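Local coordinates for ALBA-Domain Protein (Trypanosoma brucei, PDB 7DL8) that probably binds RNA as a member of the Alba family of small nucleic-acid-binding proteins, at the interface of chains A and B and the interface of chains C and B. Numbering follows the deposited sequence. Chains: chain A/B/C, ALBA-Domain Protein.

Contact 1: the interface of chains A and B. Residues chain A 49, 74, 86; chain B 53-54, 57-58.
A:Ile49 and B:Val53 meet tip to tip at the apolar centre, the delta-methyl CD1 of A:Ile49 lying 4.0 Å from CG1 of B:Val53. A second methyl pair, CG2 of A:Ile49 and CG2 of B:Val53, follows at 4.1 Å, a light touch along both branches. Further out, the carboxylate of A:Asp86 lies over the helix of chain B, its OD1 3.3 Å from CG of B:Glu57. Its other oxygen, OD2, faces the hydroxyl of B:Ser54, but that pair is modelled too close to be more than doubtful. OD1 takes a salt bridge from within its own chain: NE of A:Arg74 donates to it at 2.7 Å, on the syn side and 21° out of the carboxylate plane. This bridge probably helps to place the guanidinium against chain B, where CB of B:Glu57 covers one face near the rim, 3.8 Å above the plane, while CG of B:Met58 comes to 3.5 Å from NH2 of A:Arg74. The bend of B:Glu57 at chi2 (-51°) turns its carboxylate back along the aliphatic start of A:Arg74, with OE2 3.5 Å from CB of A:Arg74. The carboxylates of A:Asp86 and B:Glu57 come within 4.4 Å (OD1 to OE2); if both are ionised, A:Arg74 probably offsets their like charge. In the fold, strands 65-76 and 84-94 of chain A supply the polar rim and its helix 49-61 the apolar end, all packed on helix 49-61 of chain B; the two-fold repeats this with chains exchanged.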
# COMPACT_ATOMS: atom_id res chain seq x y z
N ILE A 49 7.84 -0.27 -0.49
CA ILE A 49 8.68 0.64 -1.27
C ILE A 49 8.05 2.02 -1.35
O ILE A 49 8.74 3.04 -1.26
CB ILE A 49 8.93 0.04 -2.67
CG1 ILE A 49 9.95 -1.09 -2.59
CG2 ILE A 49 9.38 1.12 -3.65
CD1 ILE A 49 10.13 -1.85 -3.89
N ARG A 74 16.72 -6.40 -6.96
CA ARG A 74 15.86 -7.56 -6.78
C ARG A 74 16.60 -8.64 -6.01
O ARG A 74 17.70 -9.05 -6.41
CB ARG A 74 15.39 -8.10 -8.14
CG ARG A 74 14.28 -9.12 -8.05
CD ARG A 74 13.65 -9.36 -9.41
NE ARG A 74 12.27 -8.87 -9.46
CZ ARG A 74 11.41 -9.15 -10.44
NH1 ARG A 74 11.78 -9.93 -11.45
NH2 ARG A 74 10.18 -8.66 -10.40
N ASP A 86 11.51 -7.14 -4.66
CA ASP A 86 12.13 -5.92 -5.16
C ASP A 86 12.40 -4.95 -4.02
O ASP A 86 11.71 -4.95 -3.00
CB ASP A 86 11.24 -5.27 -6.22
CG ASP A 86 11.14 -6.09 -7.48
OD1 ASP A 86 12.18 -6.60 -7.95
OD2 ASP A 86 10.02 -6.25 -8.01
N VAL B 53 8.27 -0.04 -9.74
CA VAL B 53 9.63 -0.52 -9.48
C VAL B 53 9.78 -1.96 -9.94
O VAL B 53 10.81 -2.35 -10.49
CB VAL B 53 9.97 -0.35 -7.99
CG1 VAL B 53 11.23 -1.13 -7.63
CG2 VAL B 53 10.15 1.13 -7.65
N SER B 54 8.73 -2.77 -9.74
CA SER B 54 8.78 -4.16 -10.19
C SER B 54 8.77 -4.26 -11.71
O SER B 54 9.38 -5.18 -12.27
CB SER B 54 7.60 -4.93 -9.60
OG SER B 54 7.95 -5.54 -8.37
N GLU B 57 12.36 -3.70 -12.67
CA GLU B 57 13.17 -4.85 -12.29
C GLU B 57 12.93 -6.03 -13.21
O GLU B 57 13.85 -6.80 -13.51
CB GLU B 57 12.89 -5.23 -10.84
CG GLU B 57 13.60 -4.36 -9.82
CD GLU B 57 15.09 -4.23 -10.09
OE1 GLU B 57 15.57 -3.08 -10.22
OE2 GLU B 57 15.77 -5.27 -10.19
N MET B 58 11.68 -6.20 -13.67
CA MET B 58 11.39 -7.24 -14.65
C MET B 58 12.11 -6.97 -15.97
O MET B 58 12.65 -7.88 -16.60
CB MET B 58 9.88 -7.35 -14.87
CG MET B 58 9.14 -8.01 -13.71
SD MET B 58 7.36 -7.75 -13.79
CE MET B 58 6.96 -8.68 -15.27

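Contact 2: the interface of chains C and B. Residues chain C 14-17; chain B 21, 25, 43, 51, 55.
An inter-chain strand pairing joins the chains here: the N-terminal strand 13-15 of chain C lies parallel to strand 39-45 of chain B, with C:Arg15 bridged to B:Ser43. The backbone of B:Ser43 is gripped on both sides of its residue, its N donating to the carbonyl O of C:Val14 at 3.1 Å and its O accepting from N of C:Val16 at 2.9 Å. Both bonds are nearly straight, 167° and 166° at the hydrogen. Alongside, the guanidinium NH2 of C:Arg15 points at the B:Ser43 hydroxyl, though that pair is modelled too close to be relied on. The opposite side of the strand rests on B:Phe25. CA of C:Val16 sits over one face of the phenyl ring, 3.8 Å from its centroid and shifted toward the rim. Methyl CG1 of C:Val16 reaches CD2 of the same ring at 3.6 Å, and CG1 of C:Val14 touches CD1 at 3.5 Å, so both valines lie on one face, C:Val14 toward CD1 and C:Val16 toward CD2. The carbonyl O of C:Gly17 meets the ring edge in plane, 3.6 Å from CE2. With CG of B:Phe25 opposite its carbonyl carbon (chi1 -66°), the ring projects from its helix toward the incoming strand. Past the ring, CB of B:Glu51 gives C:Val16 CG1 a looser apolar neighbour at 4.1 Å. The strand of chain C is thus enclosed by strand 39-45 and by helices 21-34 and 49-61 of chain B, lying against its neighbour's sheet.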
# COMPACT_ATOMS: atom_id res chain seq x y z
N VAL C 14 5.06 6.04 -19.71
CA VAL C 14 4.22 4.91 -19.33
C VAL C 14 3.79 5.12 -17.89
O VAL C 14 4.64 5.15 -16.98
CB VAL C 14 4.94 3.56 -19.50
CG1 VAL C 14 4.06 2.43 -19.00
CG2 VAL C 14 5.30 3.34 -20.96
N ARG C 15 2.49 5.25 -17.67
CA ARG C 15 1.93 5.44 -16.33
C ARG C 15 1.42 4.10 -15.84
O ARG C 15 0.43 3.57 -16.37
CB ARG C 15 0.82 6.49 -16.35
CG ARG C 15 -0.07 6.47 -15.11
CD ARG C 15 0.70 6.89 -13.87
NE ARG C 15 0.53 8.31 -13.58
CZ ARG C 15 1.49 9.22 -13.72
NH1 ARG C 15 1.26 10.49 -13.44
NH2 ARG C 15 2.69 8.85 -14.14
N VAL C 16 2.08 3.55 -14.83
CA VAL C 16 1.68 2.27 -14.26
C VAL C 16 0.54 2.50 -13.28
O VAL C 16 0.64 3.34 -12.38
CB VAL C 16 2.87 1.59 -13.57
CG1 VAL C 16 2.43 0.30 -12.90
CG2 VAL C 16 3.99 1.32 -14.58
N GLY C 17 -0.55 1.76 -13.46
CA GLY C 17 -1.70 1.95 -12.59
C GLY C 17 -2.64 0.77 -12.62
O GLY C 17 -2.42 -0.23 -13.31
N THR B 21 -0.65 -7.12 -14.82
CA THR B 21 -0.61 -5.67 -15.00
C THR B 21 0.82 -5.20 -15.14
O THR B 21 1.12 -4.32 -15.95
CB THR B 21 -1.30 -4.98 -13.82
OG1 THR B 21 -2.65 -5.44 -13.71
CG2 THR B 21 -1.29 -3.47 -14.01
N PHE B 25 2.68 -3.39 -18.72
CA PHE B 25 3.55 -2.23 -18.77
C PHE B 25 4.98 -2.61 -19.14
O PHE B 25 5.70 -1.79 -19.73
CB PHE B 25 3.50 -1.48 -17.44
CG PHE B 25 2.16 -0.87 -17.15
CD1 PHE B 25 1.62 0.08 -18.01
CD2 PHE B 25 1.43 -1.24 -16.03
CE1 PHE B 25 0.39 0.64 -17.75
CE2 PHE B 25 0.19 -0.68 -15.77
CZ PHE B 25 -0.33 0.26 -16.63
N SER B 43 6.43 5.80 -14.59
CA SER B 43 6.02 6.55 -13.41
C SER B 43 4.77 5.92 -12.81
O SER B 43 4.05 5.16 -13.46
CB SER B 43 5.77 8.02 -13.75
OG SER B 43 4.86 8.15 -14.83
N GLU B 51 4.66 -1.29 -7.89
CA GLU B 51 4.53 -1.99 -9.17
C GLU B 51 5.39 -1.36 -10.25
O GLU B 51 5.92 -2.07 -11.11
CB GLU B 51 3.06 -2.02 -9.60
CG GLU B 51 2.23 -3.00 -8.81
CD GLU B 51 1.79 -2.44 -7.47
OE1 GLU B 51 1.91 -3.15 -6.45
OE2 GLU B 51 1.33 -1.28 -7.44
N VAL B 55 8.10 -3.32 -12.39
CA VAL B 55 8.10 -3.32 -13.85
C VAL B 55 9.51 -3.10 -14.38
O VAL B 55 9.93 -3.74 -15.35
CB VAL B 55 7.11 -2.27 -14.39
CG1 VAL B 55 7.43 -1.92 -15.83
CG2 VAL B 55 5.68 -2.77 -14.26

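Contact 3: the interface of chains C and B. Residues chain C 18, 44, 47-48, 51; chain B 16-18.
B:Tyr18 and C:Tyr18 stack face to face, their planes 11° apart and their centroids 4.6 Å from each other. The overlap is offset, centred on the two CE1 atoms at 3.3 Å. The carboxylate of C:Glu51 sits beside the pair, on the side of C:Tyr18 that faces B:Tyr18: its CD lies at the edge of the B:Tyr18 ring, in plane, and OE1 is 4.1 Å above the C:Tyr18 plane, toward the rim. The carboxylate is turned 51° from the B:Tyr18 ring and its side chain runs at about a right angle to that of the tyrosine. The phenol OH of B:Tyr18 donates a hydrogen bond to the carbonyl O of C:Gly47 at 2.8 Å; its pairing with OE1 of C:Glu51 is modelled too short, and is doubtful as a bond. The bend of C:Glu51 at chi2 (81°) brings its acid group to the phenol. CA of C:Ala48 packs 3.9 Å from CZ of B:Tyr18, so the 3-10 turn supports the ring's hydroxyl end. Nearer the sheet, CB of B:Val16 touches CB of C:Ala44 at 4.0 Å, where those residues form a parallel beta bridge. Methyl CG1 of B:Val16 turns to CB of C:Glu51 at 4.1 Å. Strand 13-16 of chain B pairs in parallel with strand 39-45 of chain C, and the loop after it places B:Tyr18 beside the 3-10 helix 46-48 and the start of helix 49-61, with the two tyrosines near the two-fold axis.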
# COMPACT_ATOMS: atom_id res chain seq x y z
N TYR C 18 -3.71 0.91 -11.84
CA TYR C 18 -4.69 -0.14 -11.58
C TYR C 18 -5.95 -0.05 -12.43
O TYR C 18 -6.80 -0.95 -12.33
CB TYR C 18 -5.06 -0.14 -10.10
CG TYR C 18 -3.86 -0.25 -9.19
CD1 TYR C 18 -2.78 -1.06 -9.53
CD2 TYR C 18 -3.80 0.45 -8.00
CE1 TYR C 18 -1.68 -1.16 -8.70
CE2 TYR C 18 -2.71 0.36 -7.16
CZ TYR C 18 -1.65 -0.45 -7.52
OH TYR C 18 -0.56 -0.54 -6.69
N ALA C 44 -8.21 -10.58 -2.34
CA ALA C 44 -6.95 -9.93 -2.65
C ALA C 44 -6.10 -9.89 -1.39
O ALA C 44 -6.60 -10.04 -0.27
CB ALA C 44 -7.16 -8.52 -3.21
N GLY C 47 -1.86 -4.80 -0.38
CA GLY C 47 -2.16 -3.58 -1.11
C GLY C 47 -3.20 -3.73 -2.19
O GLY C 47 -3.69 -2.72 -2.70
N ALA C 48 -3.55 -4.97 -2.55
CA ALA C 48 -4.58 -5.20 -3.56
C ALA C 48 -5.97 -5.26 -2.96
O ALA C 48 -6.95 -5.40 -3.70
CB ALA C 48 -4.28 -6.50 -4.31
N GLU C 51 -8.11 -2.43 -4.47
CA GLU C 51 -8.64 -2.68 -5.81
C GLU C 51 -9.77 -3.70 -5.79
O GLU C 51 -10.73 -3.59 -6.56
CB GLU C 51 -7.52 -3.12 -6.74
CG GLU C 51 -6.57 -2.00 -7.11
CD GLU C 51 -5.54 -1.75 -6.03
OE1 GLU C 51 -4.95 -2.73 -5.54
OE2 GLU C 51 -5.35 -0.58 -5.64
N VAL B 16 -7.81 -10.82 -6.94
CA VAL B 16 -7.37 -9.57 -7.56
C VAL B 16 -5.91 -9.33 -7.21
O VAL B 16 -5.52 -9.39 -6.04
CB VAL B 16 -8.25 -8.40 -7.09
CG1 VAL B 16 -7.78 -7.09 -7.71
CG2 VAL B 16 -9.71 -8.66 -7.42
N GLY B 17 -5.10 -9.07 -8.23
CA GLY B 17 -3.68 -8.86 -8.00
C GLY B 17 -3.05 -8.14 -9.16
O GLY B 17 -3.71 -7.80 -10.15
N TYR B 18 -1.75 -7.91 -9.04
CA TYR B 18 -1.01 -7.10 -9.99
C TYR B 18 -0.25 -7.90 -11.05
O TYR B 18 0.24 -7.30 -12.01
CB TYR B 18 -0.06 -6.17 -9.24
CG TYR B 18 -0.79 -5.36 -8.19
CD1 TYR B 18 -2.03 -4.78 -8.48
CD2 TYR B 18 -0.28 -5.20 -6.92
CE1 TYR B 18 -2.71 -4.06 -7.53
CE2 TYR B 18 -0.95 -4.47 -5.96
CZ TYR B 18 -2.17 -3.90 -6.27
OH TYR B 18 -2.84 -3.17 -5.31

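Contact 2 and contact 3 belong to one two-fold interface, their C-alpha centres about 13 Å apart. The same N-terminal segment is used in opposite directions: chain C gives it to chain B in one and receives it from chain B in the other, and residues 16, 17 and 51 take part in both. Contact 1, about 12 Å from contact 2 and 17 Å from contact 3, joins chain B to chain A by a different interface. Helix 49-61 of chain B serves both contact 1 and contact 2. Chain B therefore links two neighbours, which could build the deposited tetramer; whether this forms in solution the structure alone does not show.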